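Local coordinates for lambda phage protein with carbohydrate-binding module (Shewanella oneidensis, PDB 2A5Z) that is of unknown function but binds magnesium and has a jelly-roll fold with a carbohydrate-binding module that may recognise sugars, at residues 44-49 / 253-259; 98-102 / 231-236; 150-154 / 197-201. All blocks are in the same frame, centred on the assembly; numbering follows the deposited sequence.

Contact 1 of 3, residues 44-49 / 253-259; sequences IATSDF and AKVSATR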
loop_
_atom_site.group_PDB
_atom_site.type_symbol
_atom_site.label_atom_id
_atom_site.label_comp_id
_atom_site.label_asym_id
_atom_site.label_seq_id
_atom_site.Cartn_x
_atom_site.Cartn_y
_atom_site.Cartn_z
ATOM N N ILE C 44 -8.403 4.005 9.206
ATOM C CA ILE C 44 -8.655 4.643 10.495
ATOM C C ILE C 44 -9.578 3.743 11.330
ATOM O O ILE C 44 -10.701 3.440 10.930
ATOM C CB ILE C 44 -9.187 6.101 10.332
ATOM C CG1 ILE C 44 -9.553 6.711 11.690
ATOM C CG2 ILE C 44 -10.365 6.140 9.377
ATOM C CD1 ILE C 44 -10.118 8.123 11.599
ATOM N N ALA C 45 -9.078 3.301 12.481
ATOM C CA ALA C 45 -9.792 2.332 13.306
ATOM C C ALA C 45 -10.816 2.975 14.250
ATOM O O ALA C 45 -10.663 4.139 14.656
ATOM C CB ALA C 45 -8.794 1.487 14.093
ATOM N N THR C 46 -11.862 2.214 14.581
ATOM C CA THR C 46 -12.803 2.587 15.649
ATOM C C THR C 46 -12.895 1.476 16.707
ATOM O O THR C 46 -12.564 1.698 17.871
ATOM C CB THR C 46 -14.203 2.976 15.104
ATOM O OG1 THR C 46 -14.093 4.184 14.342
ATOM C CG2 THR C 46 -15.186 3.229 16.245
ATOM N N SER C 47 -13.322 0.281 16.307
ATOM C CA SER C 47 -13.412 -0.830 17.265
ATOM C C SER C 47 -13.038 -2.192 16.684
ATOM O O SER C 47 -12.852 -3.167 17.422
ATOM C CB SER C 47 -14.801 -0.873 17.904
ATOM O OG SER C 47 -15.786 -1.101 16.919
ATOM N N ASP C 48 -12.918 -2.248 15.361
ATOM C CA ASP C 48 -12.565 -3.480 14.666
ATOM C C ASP C 48 -11.295 -3.255 13.860
ATOM O O ASP C 48 -11.065 -2.155 13.355
ATOM C CB ASP C 48 -13.707 -3.921 13.743
ATOM C CG ASP C 48 -15.010 -4.170 14.494
ATOM O OD1 ASP C 48 -15.174 -5.274 15.062
ATOM O OD2 ASP C 48 -15.879 -3.263 14.507
ATOM N N PHE C 49 -10.447 -4.276 13.775
ATOM C CA PHE C 49 -9.314 -4.220 12.872
ATOM C C PHE C 49 -9.368 -5.382 11.899
ATOM O O PHE C 49 -9.621 -6.513 12.302
ATOM C CB PHE C 49 -7.973 -4.234 13.618
ATOM C CG PHE C 49 -6.781 -4.268 12.698
ATOM C CD1 PHE C 49 -6.220 -3.088 12.222
ATOM C CD2 PHE C 49 -6.238 -5.487 12.283
ATOM C CE1 PHE C 49 -5.128 -3.112 11.356
ATOM C CE2 PHE C 49 -5.152 -5.523 11.414
ATOM C CZ PHE C 49 -4.596 -4.331 10.949
ATOM N N ALA C 253 -9.217 -8.472 14.696
ATOM C CA ALA C 253 -9.145 -8.223 16.133
ATOM C C ALA C 253 -10.153 -7.167 16.570
ATOM O O ALA C 253 -10.662 -6.404 15.743
ATOM C CB ALA C 253 -7.745 -7.785 16.505
ATOM N N LYS C 254 -10.434 -7.127 17.871
ATOM C CA LYS C 254 -11.220 -6.050 18.461
ATOM C C LYS C 254 -10.252 -5.036 19.057
ATOM O O LYS C 254 -9.326 -5.416 19.770
ATOM C CB LYS C 254 -12.148 -6.598 19.547
ATOM C CG LYS C 254 -13.205 -7.559 19.022
ATOM C CD LYS C 254 -14.285 -7.855 20.067
ATOM C CE LYS C 254 -14.187 -9.282 20.628
ATOM N NZ LYS C 254 -15.426 -9.601 21.416
ATOM N N VAL C 255 -10.447 -3.751 18.756
ATOM C CA VAL C 255 -9.526 -2.714 19.236
ATOM C C VAL C 255 -10.262 -1.560 19.906
ATOM O O VAL C 255 -11.446 -1.364 19.684
ATOM C CB VAL C 255 -8.604 -2.152 18.108
ATOM C CG1 VAL C 255 -7.684 -3.254 17.536
ATOM C CG2 VAL C 255 -9.417 -1.468 17.008
ATOM N N SER C 256 -9.538 -0.808 20.729
ATOM C CA SER C 256 -10.043 0.421 21.320
ATOM C C SER C 256 -9.448 1.564 20.521
ATOM O O SER C 256 -8.243 1.826 20.589
ATOM C CB SER C 256 -9.646 0.512 22.797
ATOM O OG SER C 256 -10.224 -0.549 23.544
ATOM N N ALA C 257 -10.285 2.212 19.725
ATOM C CA ALA C 257 -9.821 3.291 18.861
ATOM C C ALA C 257 -10.874 4.379 18.704
ATOM O O ALA C 257 -10.983 4.997 17.647
ATOM C CB ALA C 257 -9.399 2.742 17.500
ATOM N N THR C 258 -11.645 4.606 19.767
ATOM C CA THR C 258 -12.649 5.666 19.781
ATOM C C THR C 258 -12.009 7.000 20.133
ATOM O O THR C 258 -11.574 7.231 21.264
ATOM C CB THR C 258 -13.817 5.356 20.735
ATOM O OG1 THR C 258 -14.503 4.179 20.281
ATOM C CG2 THR C 258 -14.797 6.533 20.783
ATOM N N ARG C 259 -11.954 7.871 19.135
ATOM C CA ARG C 259 -11.331 9.180 19.275
ATOM C C ARG C 259 -12.326 10.284 18.986
ATOM O O ARG C 259 -13.300 10.073 18.263
ATOM C CB ARG C 259 -10.115 9.279 18.358
ATOM C CG ARG C 259 -8.937 8.526 18.930
ATOM C CD ARG C 259 -7.983 8.116 17.891
ATOM N NE ARG C 259 -8.501 7.053 17.028
ATOM C CZ ARG C 259 -7.720 6.246 16.325
ATOM N NH1 ARG C 259 -6.405 6.373 16.415
ATOM N NH2 ARG C 259 -8.242 5.313 15.546
HETATM O O HOH W 1 -13.443 1.721 20.859
HETATM O O HOH W 2 -13.670 -7.637 14.696
#
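Backbone hydrogen bonds do most of the work in this antiparallel strand pair, which frays into irregular chain. Phe49 and Ala253 form the hydrogen-bonded pair, with Phe49 N to Ala253 O at 2.9 Å and Ala253 N to Phe49 O at 3.1 Å. Past the non-hydrogen-bonded pair Asp48–Lys254, Val255 N gives a nearly straight bond of 2.8 Å to Ser47 O. Ala257 N reaches Thr46 O only weakly, at 3.0 Å, and one water joins Thr46 O to Thr258 OG1. Among side-chain bonds, Arg259 NH2 donates to Ala45 O at 2.8 Å. Apolar contacts are small: Ala45 CB meets Ala257 CB at 3.7 Å, and Val255 CG1 lies 4.0 Å from Phe49 CB. The Arg259 guanidinium also makes salt bridges to Asp54 and Asp247 of the second subunit, both magnesium ligands, so this end of the chain reaches a neighbouring metal site. Within its own subunit, the contact joins edge strand 48-53 to strand 245-254, which pairs on its other side with strand 119-125.

Contact 2 of 3, residues 98-102 / 231-236; sequences TANAS and KTQCKT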
loop_
_atom_site.group_PDB
_atom_site.type_symbol
_atom_site.label_atom_id
_atom_site.label_comp_id
_atom_site.label_asym_id
_atom_site.label_seq_id
_atom_site.Cartn_x
_atom_site.Cartn_y
_atom_site.Cartn_z
ATOM N N THR C 98 22.306 -19.438 3.228
ATOM C CA THR C 98 22.413 -18.851 4.566
ATOM C C THR C 98 21.470 -19.582 5.510
ATOM O O THR C 98 20.275 -19.696 5.234
ATOM C CB THR C 98 22.063 -17.334 4.569
ATOM O OG1 THR C 98 22.871 -16.646 3.600
ATOM C CG2 THR C 98 22.283 -16.710 5.951
ATOM N N ALA C 99 22.012 -20.072 6.624
ATOM C CA ALA C 99 21.223 -20.753 7.645
ATOM C C ALA C 99 20.258 -19.780 8.308
ATOM O O ALA C 99 20.588 -18.608 8.530
ATOM C CB ALA C 99 22.132 -21.399 8.688
ATOM N N ASN C 100 19.062 -20.274 8.610
ATOM C CA ASN C 100 17.997 -19.494 9.259
ATOM C C ASN C 100 17.292 -18.457 8.374
ATOM O O ASN C 100 16.454 -17.691 8.864
ATOM C CB ASN C 100 18.463 -18.881 10.590
ATOM C CG ASN C 100 18.794 -19.932 11.633
ATOM O OD1 ASN C 100 18.293 -21.059 11.587
ATOM N ND2 ASN C 100 19.630 -19.561 12.595
ATOM N N ALA C 101 17.606 -18.455 7.078
ATOM C CA ALA C 101 16.878 -17.620 6.112
ATOM C C ALA C 101 15.385 -17.896 6.258
ATOM O O ALA C 101 14.972 -19.051 6.451
ATOM C CB ALA C 101 17.335 -17.914 4.701
ATOM N N SER C 102 14.580 -16.842 6.185
ATOM C CA SER C 102 13.149 -16.980 6.430
ATOM C C SER C 102 12.312 -15.962 5.663
ATOM O O SER C 102 12.814 -14.919 5.236
ATOM C CB SER C 102 12.850 -16.856 7.928
ATOM O OG SER C 102 13.167 -15.561 8.419
ATOM N N LYS C 231 5.479 -17.585 9.434
ATOM C CA LYS C 231 6.909 -17.562 9.179
ATOM C C LYS C 231 7.376 -18.943 8.740
ATOM O O LYS C 231 7.089 -19.934 9.407
ATOM C CB LYS C 231 7.682 -17.117 10.427
ATOM C CG LYS C 231 9.174 -16.885 10.187
ATOM C CD LYS C 231 9.898 -16.537 11.475
ATOM C CE LYS C 231 11.373 -16.341 11.213
ATOM N NZ LYS C 231 12.189 -16.347 12.454
ATOM N N THR C 232 8.096 -19.004 7.628
ATOM C CA THR C 232 8.693 -20.258 7.184
ATOM C C THR C 232 10.192 -20.044 7.031
ATOM O O THR C 232 10.632 -18.975 6.609
ATOM C CB THR C 232 8.017 -20.813 5.903
ATOM O OG1 THR C 232 8.318 -22.205 5.756
ATOM C CG2 THR C 232 8.441 -20.043 4.645
ATOM N N GLN C 233 10.962 -21.066 7.390
ATOM C CA GLN C 233 12.391 -20.914 7.641
ATOM C C GLN C 233 13.164 -22.186 7.314
ATOM O O GLN C 233 12.647 -23.301 7.469
ATOM C CB GLN C 233 12.608 -20.591 9.118
ATOM C CG GLN C 233 14.017 -20.127 9.484
ATOM C CD GLN C 233 14.071 -19.544 10.872
ATOM O OE1 GLN C 233 13.418 -20.046 11.784
ATOM N NE2 GLN C 233 14.831 -18.470 11.041
ATOM N N CYS C 234 14.409 -22.009 6.879
ATOM C CA CYS C 234 15.324 -23.130 6.692
ATOM C C CYS C 234 16.414 -23.070 7.754
ATOM O O CYS C 234 17.088 -22.052 7.889
ATOM C CB CYS C 234 15.934 -23.117 5.294
ATOM S SG CYS C 234 16.949 -24.583 4.962
ATOM N N LYS C 235 16.572 -24.156 8.505
ATOM C CA LYS C 235 17.519 -24.210 9.618
ATOM C C LYS C 235 18.959 -24.465 9.186
ATOM O O LYS C 235 19.880 -24.297 9.985
ATOM C CB LYS C 235 17.104 -25.280 10.623
ATOM C CG LYS C 235 15.882 -24.917 11.456
ATOM C CD LYS C 235 15.649 -25.937 12.566
ATOM C CE LYS C 235 15.045 -27.217 12.015
ATOM N NZ LYS C 235 14.924 -28.253 13.078
ATOM N N THR C 236 19.147 -24.885 7.936
ATOM C CA THR C 236 20.479 -25.202 7.423
ATOM C C THR C 236 20.919 -24.232 6.325
ATOM O O THR C 236 20.117 -23.436 5.805
ATOM C CB THR C 236 20.575 -26.653 6.889
ATOM O OG1 THR C 236 19.817 -26.775 5.677
ATOM C CG2 THR C 236 20.079 -27.662 7.929
HETATM O O HOH W 3 19.405 -23.301 12.407
#
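A type II beta turn, Thr98 to Ala101, delivers the chain onto the end of strand 230-234 in the jelly roll, where strand 102-107 begins and pairs antiparallel with it. Ser102, with the most surface covered, faces Gln233 in a non-hydrogen-bonded pair whose CA atoms are 4.2 Å apart. The two side chains lie on the same face of the sheet, with Ser102 CB 3.8 Å from Gln233 CG. Ser102 OG rests 3.4 Å from Lys231 CE, but its hydroxyl is hydrogen-bonded to Thr73 and Gly144, and Lys231 NZ likewise turns to the carbonyls of Gly144 and Ser142. Just before Ser102, Ala101 O accepts a hydrogen bond of 3.0 Å from Cys234 N.

Asn100 is nearly as well covered and occupies the third position of the turn, where its positive phi of 74° suits a type II turn. Its backbone is held twice: Asn100 N makes a weak hydrogen bond of 2.8 Å to Cys234 O, and Asn100 O accepts a nearly linear one, also 2.8 Å, from Gln233 NE2. That same NE2 also makes a weak hydrogen bond to Gly146 O. At the outer end, a water donates to both Asn100 OD1 at 2.6 Å and Lys235 O at 2.7 Å.

Contact 3 of 3, residues 150-154 / 197-201; sequences RSGLI and FKVTL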
loop_
_atom_site.group_PDB
_atom_site.type_symbol
_atom_site.label_atom_id
_atom_site.label_comp_id
_atom_site.label_asym_id
_atom_site.label_seq_id
_atom_site.Cartn_x
_atom_site.Cartn_y
_atom_site.Cartn_z
ATOM N N ARG C 150 8.794 -19.070 19.762
ATOM C CA ARG C 150 7.609 -19.218 18.924
ATOM C C ARG C 150 6.459 -19.856 19.708
ATOM O O ARG C 150 6.675 -20.541 20.720
ATOM C CB ARG C 150 7.913 -20.035 17.660
ATOM C CG ARG C 150 8.506 -21.402 17.942
ATOM C CD ARG C 150 9.076 -22.041 16.696
ATOM N NE ARG C 150 9.920 -23.183 17.031
ATOM C CZ ARG C 150 11.211 -23.094 17.340
ATOM N NH1 ARG C 150 11.903 -24.185 17.637
ATOM N NH2 ARG C 150 11.810 -21.915 17.357
ATOM N N SER C 151 5.247 -19.638 19.219
ATOM C CA SER C 151 4.056 -20.152 19.859
ATOM C C SER C 151 2.900 -20.182 18.847
ATOM O O SER C 151 2.589 -19.169 18.214
ATOM C CB SER C 151 3.739 -19.293 21.092
ATOM O OG SER C 151 2.354 -19.223 21.317
ATOM N N GLY C 152 2.292 -21.353 18.673
ATOM C CA GLY C 152 1.182 -21.505 17.729
ATOM C C GLY C 152 1.199 -22.881 17.100
ATOM O O GLY C 152 1.558 -23.857 17.759
ATOM N N LEU C 153 0.788 -22.978 15.838
ATOM C CA LEU C 153 0.957 -24.230 15.103
ATOM C C LEU C 153 2.352 -24.259 14.495
ATOM O O LEU C 153 2.694 -23.428 13.649
ATOM C CB LEU C 153 -0.099 -24.418 14.016
ATOM C CG LEU C 153 -0.121 -25.838 13.419
ATOM C CD1 LEU C 153 -0.945 -26.796 14.290
ATOM C CD2 LEU C 153 -0.639 -25.831 11.988
ATOM N N ILE C 154 3.157 -25.208 14.952
ATOM C CA ILE C 154 4.526 -25.346 14.487
ATOM C C ILE C 154 4.604 -26.535 13.533
ATOM O O ILE C 154 3.997 -27.571 13.772
ATOM C CB ILE C 154 5.506 -25.526 15.680
ATOM C CG1 ILE C 154 5.462 -24.297 16.601
ATOM C CG2 ILE C 154 6.949 -25.796 15.188
ATOM C CD1 ILE C 154 5.851 -24.603 18.056
ATOM N N PHE C 197 -3.541 -19.477 23.686
ATOM C CA PHE C 197 -3.939 -19.552 22.283
ATOM C C PHE C 197 -4.569 -20.893 21.933
ATOM O O PHE C 197 -4.339 -21.909 22.602
ATOM C CB PHE C 197 -2.747 -19.272 21.362
ATOM C CG PHE C 197 -1.692 -20.353 21.377
ATOM C CD1 PHE C 197 -1.804 -21.471 20.556
ATOM C CD2 PHE C 197 -0.585 -20.255 22.216
ATOM C CE1 PHE C 197 -0.841 -22.468 20.571
ATOM C CE2 PHE C 197 0.386 -21.248 22.223
ATOM C CZ PHE C 197 0.254 -22.356 21.402
ATOM N N LYS C 198 -5.367 -20.877 20.875
ATOM C CA LYS C 198 -5.865 -22.089 20.258
ATOM C C LYS C 198 -5.481 -22.057 18.791
ATOM O O LYS C 198 -5.653 -21.029 18.126
ATOM C CB LYS C 198 -7.385 -22.192 20.424
ATOM C CG LYS C 198 -8.009 -23.427 19.775
ATOM C CD LYS C 198 -9.443 -23.632 20.228
ATOM C CE LYS C 198 -9.913 -25.029 19.836
ATOM N NZ LYS C 198 -11.115 -25.468 20.602
ATOM N N VAL C 199 -4.922 -23.161 18.297
ATOM C CA VAL C 199 -4.672 -23.321 16.859
ATOM C C VAL C 199 -5.500 -24.465 16.300
ATOM O O VAL C 199 -5.667 -25.503 16.949
ATOM C CB VAL C 199 -3.170 -23.548 16.486
ATOM C CG1 VAL C 199 -2.388 -22.244 16.581
ATOM C CG2 VAL C 199 -2.537 -24.639 17.338
ATOM N N THR C 200 -6.021 -24.262 15.097
ATOM C CA THR C 200 -6.790 -25.295 14.417
ATOM C C THR C 200 -6.299 -25.431 12.993
ATOM O O THR C 200 -6.194 -24.435 12.269
ATOM C CB THR C 200 -8.297 -24.984 14.435
ATOM O OG1 THR C 200 -8.713 -24.780 15.787
ATOM C CG2 THR C 200 -9.101 -26.135 13.838
ATOM N N LEU C 201 -5.981 -26.663 12.612
ATOM C CA LEU C 201 -5.611 -26.996 11.242
ATOM C C LEU C 201 -6.796 -27.644 10.515
ATOM O O LEU C 201 -7.475 -28.518 11.063
ATOM C CB LEU C 201 -4.401 -27.932 11.241
ATOM C CG LEU C 201 -3.838 -28.444 9.921
ATOM C CD1 LEU C 201 -2.999 -27.372 9.203
ATOM C CD2 LEU C 201 -3.024 -29.708 10.189
#
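Phe197 opens strand 197-203 with its CA-to-CB bond directed at the facing chain, and its ring slides in beside the corner at Gly152. Ser151 OG comes to 3.0 Å from Phe197 CE2, and Gly152 N to 3.6 Å from Phe197 CZ; Phe189 meets the same ring from strand 184-191. Two residues on, Val199 points the same way. Its CG1 lies 3.3 Å from Leu153 N and 3.7 Å from Gly152 C, while Val199 CB and Leu153 CB are 4.0 Å apart. The backbone angles of Gly152 by themselves demand glycine, as a CB would clash with the preceding carbonyl. Leu201 completes the row, its CD1 4.0 Å from Leu153 CD2, with Tyr210 and Cys187 also touching Leu153. This is sandwich packing, one sheet of the jelly roll laid against the other. No hydrogen bond crosses between the segments, so the sheets meet here through buried van der Waals packing of Phe197, Val199 and Leu201 against Leu153 and the Gly152 corner.

Overall arrangement
Contact 1 brings residues 44-49, after helix 31-38, against 253-259 near the C terminus; both segments of contact 2 lie between these in sequence, and contact 3 falls between the segments of contact 2. Contacts 1 and 2 sit on opposite sides of the chain's centre, centres 35 Å apart. Contact 3 lies 25 Å from contact 1 and 19 Å from contact 2, centre to centre. It links their sheets: strand 197-203 belongs to the six-stranded sheet edged by contact 1, whereas strands 150-151 and 153-156 belong to the sheet of contact 2. Strand 230-234 is followed by strand 245-254 of the other sheet. Contacts 1 and 2 pair backbone within a sheet; contact 3 packs the sheets together.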